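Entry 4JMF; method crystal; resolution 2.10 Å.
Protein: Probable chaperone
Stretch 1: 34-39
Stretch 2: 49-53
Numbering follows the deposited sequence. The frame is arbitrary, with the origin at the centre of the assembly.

Stretch 1 (34-39) PHLCHL
Stretch 2 49-53: MFTRL

The most unusual feature of this contact is that, on the Leu36 side of the His38-Phe50 pair, a side chain and a water replace direct backbone hydrogen bonds. Thr51 OG1 donates a hydrogen bond to Leu36 O at 2.7 Å, and the same carbonyl accepts a second from a bridging water, 2.7 Å from Leu36 O, which in turn accepts from Arg52 N at 2.8 Å. With Leu36 O 4.3 Å from Arg52 N, direct pairing is out of range and the water fills the gap. That water also lies 2.8 Å from His38 NE2, tying the imidazole into the junction.

The backbone of 35-39 is extended, with phi from -86° to -130° and psi from 117° to 149°; that of 49-53 is extended too, with phi from -84° to -156° and psi from 125° to 178°, Phe50 having the most negative phi (-156/162). The N-to-C directions of the strands make 141°, and the axes approach to 4.6 Å. The register sets Leu39 against Met49 (CA-CA 4.6 Å), His38 against Phe50 (5.3 Å) and Cys37 near Thr51 (4.6 Å). The central pair carries two backbone hydrogen bonds: His38 N to Phe50 O, 2.8 Å and 167°, and Phe50 N to His38 O, 2.9 Å and 156°. The same carbonyls receive CA-H...O contacts, Cys37 CA to Phe50 O at 3.4 Å and Met49 CA to His38 O at 3.2 Å.

His38 (chi1 -43°, m; chi2 -85°) and Phe50 (chi1 59°, p; chi2 100°) share one face of the sheet. His38 CB sits over the Phe50 ring, 3.9 Å from its centroid and 20° off the normal. The two rings meet obliquely, centroids 5.1 Å apart and planes at 37°. Histidine suits this buried site because CB lies over the phenyl face and His38 CD2 comes within 3.6 Å of Phe50 CE1, while NE2 is hydrogen-bonded to the water and ND1 is bonded elsewhere in the structure.

The other face carries Cys37, Leu39, Met49 and Thr51. Leu39 (m, t) brings CD2 to 3.7 Å from Met49 CG; Met49, in m, t, t, is fully extended beyond CB, and both are buried and apolar. Cys37 (m) places SG 4.3 Å from Thr51 CB, a compact neighbour for the threonine. Thr51, in t, directs OG1 to Leu36 O; a second water donates to Thr51 OG1 at 2.9 Å and lies 3.2 Å from His35 ND1, with His35 at chi1 -50° and chi2 -69°.

Together the stretches bury 374 Å², with His38 and Phe50 covered most. Pro34 makes no contact; Arg52 CB points sideways and the end of its side chain leads away.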

# COMPACT_ATOMS: atom_id res chain seq x y z
N PRO B 34 -10.58 16.62 12.66
CA PRO B 34 -11.86 16.35 11.99
C PRO B 34 -11.94 14.96 11.34
O PRO B 34 -12.99 14.58 10.79
CB PRO B 34 -11.93 17.46 10.93
CG PRO B 34 -10.50 17.82 10.66
CD PRO B 34 -9.70 17.52 11.89
N HIS B 35 -10.86 14.19 11.43
CA HIS B 35 -10.81 12.89 10.77
C HIS B 35 -11.11 11.69 11.68
O HIS B 35 -10.40 11.42 12.65
CB HIS B 35 -9.43 12.72 10.13
CG HIS B 35 -9.03 13.88 9.30
ND1 HIS B 35 -9.65 14.20 8.10
CD2 HIS B 35 -8.07 14.83 9.48
CE1 HIS B 35 -9.09 15.28 7.59
NE2 HIS B 35 -8.13 15.68 8.41
N LEU B 36 -12.18 10.97 11.36
CA LEU B 36 -12.48 9.71 12.04
C LEU B 36 -11.71 8.60 11.32
O LEU B 36 -11.93 8.35 10.13
CB LEU B 36 -13.99 9.43 12.02
CG LEU B 36 -14.49 8.14 12.68
CD1 LEU B 36 -14.26 8.16 14.19
CD2 LEU B 36 -15.95 7.92 12.38
N CYS B 37 -10.79 7.95 12.05
CA CYS B 37 -9.93 6.91 11.50
C CYS B 37 -10.19 5.56 12.17
O CYS B 37 -10.46 5.51 13.38
CB CYS B 37 -8.46 7.28 11.69
SG CYS B 37 -8.02 8.90 11.05
N HIS B 38 -10.10 4.49 11.40
CA HIS B 38 -10.35 3.14 11.90
C HIS B 38 -9.11 2.26 11.73
O HIS B 38 -8.34 2.46 10.79
CB HIS B 38 -11.52 2.49 11.15
CG HIS B 38 -12.68 3.42 10.93
ND1 HIS B 38 -13.66 3.61 11.88
CD2 HIS B 38 -13.00 4.21 9.88
CE1 HIS B 38 -14.55 4.49 11.42
NE2 HIS B 38 -14.17 4.86 10.21
N LEU B 39 -8.92 1.30 12.64
CA LEU B 39 -7.76 0.42 12.63
C LEU B 39 -8.29 -0.98 12.73
O LEU B 39 -9.22 -1.24 13.49
CB LEU B 39 -6.88 0.68 13.86
CG LEU B 39 -6.75 2.11 14.36
CD1 LEU B 39 -5.94 2.14 15.67
CD2 LEU B 39 -6.10 2.95 13.32
N MET B 49 -5.17 0.88 8.37
CA MET B 49 -5.75 2.11 8.88
C MET B 49 -6.51 2.80 7.76
O MET B 49 -6.02 2.86 6.63
CB MET B 49 -4.66 3.07 9.38
CG MET B 49 -3.76 2.52 10.47
SD MET B 49 -2.76 3.85 11.14
CE MET B 49 -1.78 2.98 12.37
N PHE B 50 -7.68 3.34 8.06
CA PHE B 50 -8.42 4.02 7.00
C PHE B 50 -9.39 5.05 7.53
O PHE B 50 -9.75 5.04 8.70
CB PHE B 50 -9.15 3.00 6.10
CG PHE B 50 -10.14 2.13 6.83
CD1 PHE B 50 -11.50 2.42 6.80
CD2 PHE B 50 -9.72 1.01 7.54
CE1 PHE B 50 -12.42 1.60 7.47
CE2 PHE B 50 -10.63 0.19 8.21
CZ PHE B 50 -11.98 0.49 8.17
N THR B 51 -9.80 5.95 6.63
CA THR B 51 -10.78 6.96 6.99
C THR B 51 -11.77 7.09 5.83
O THR B 51 -11.38 7.04 4.65
CB THR B 51 -10.07 8.30 7.34
OG1 THR B 51 -11.02 9.28 7.75
CG2 THR B 51 -9.27 8.81 6.16
N ARG B 52 -13.05 7.20 6.15
CA ARG B 52 -14.09 7.32 5.13
C ARG B 52 -14.20 8.77 4.70
O ARG B 52 -14.38 9.66 5.54
CB ARG B 52 -15.43 6.81 5.67
CG ARG B 52 -16.61 6.92 4.71
CD ARG B 52 -17.54 8.07 5.10
NE ARG B 52 -18.75 8.10 4.27
CZ ARG B 52 -19.69 9.04 4.37
NH1 ARG B 52 -19.57 10.03 5.26
NH2 ARG B 52 -20.75 9.00 3.58
N LEU B 53 -14.07 9.02 3.40
CA LEU B 53 -14.22 10.37 2.88
C LEU B 53 -15.61 10.49 2.26
O LEU B 53 -16.39 9.53 2.25
CB LEU B 53 -13.16 10.65 1.81
CG LEU B 53 -11.71 10.43 2.25
CD1 LEU B 53 -10.77 10.67 1.09
CD2 LEU B 53 -11.34 11.34 3.42
O HOH W 1 -11.81 11.99 7.31
O HOH W 2 -13.98 7.25 8.79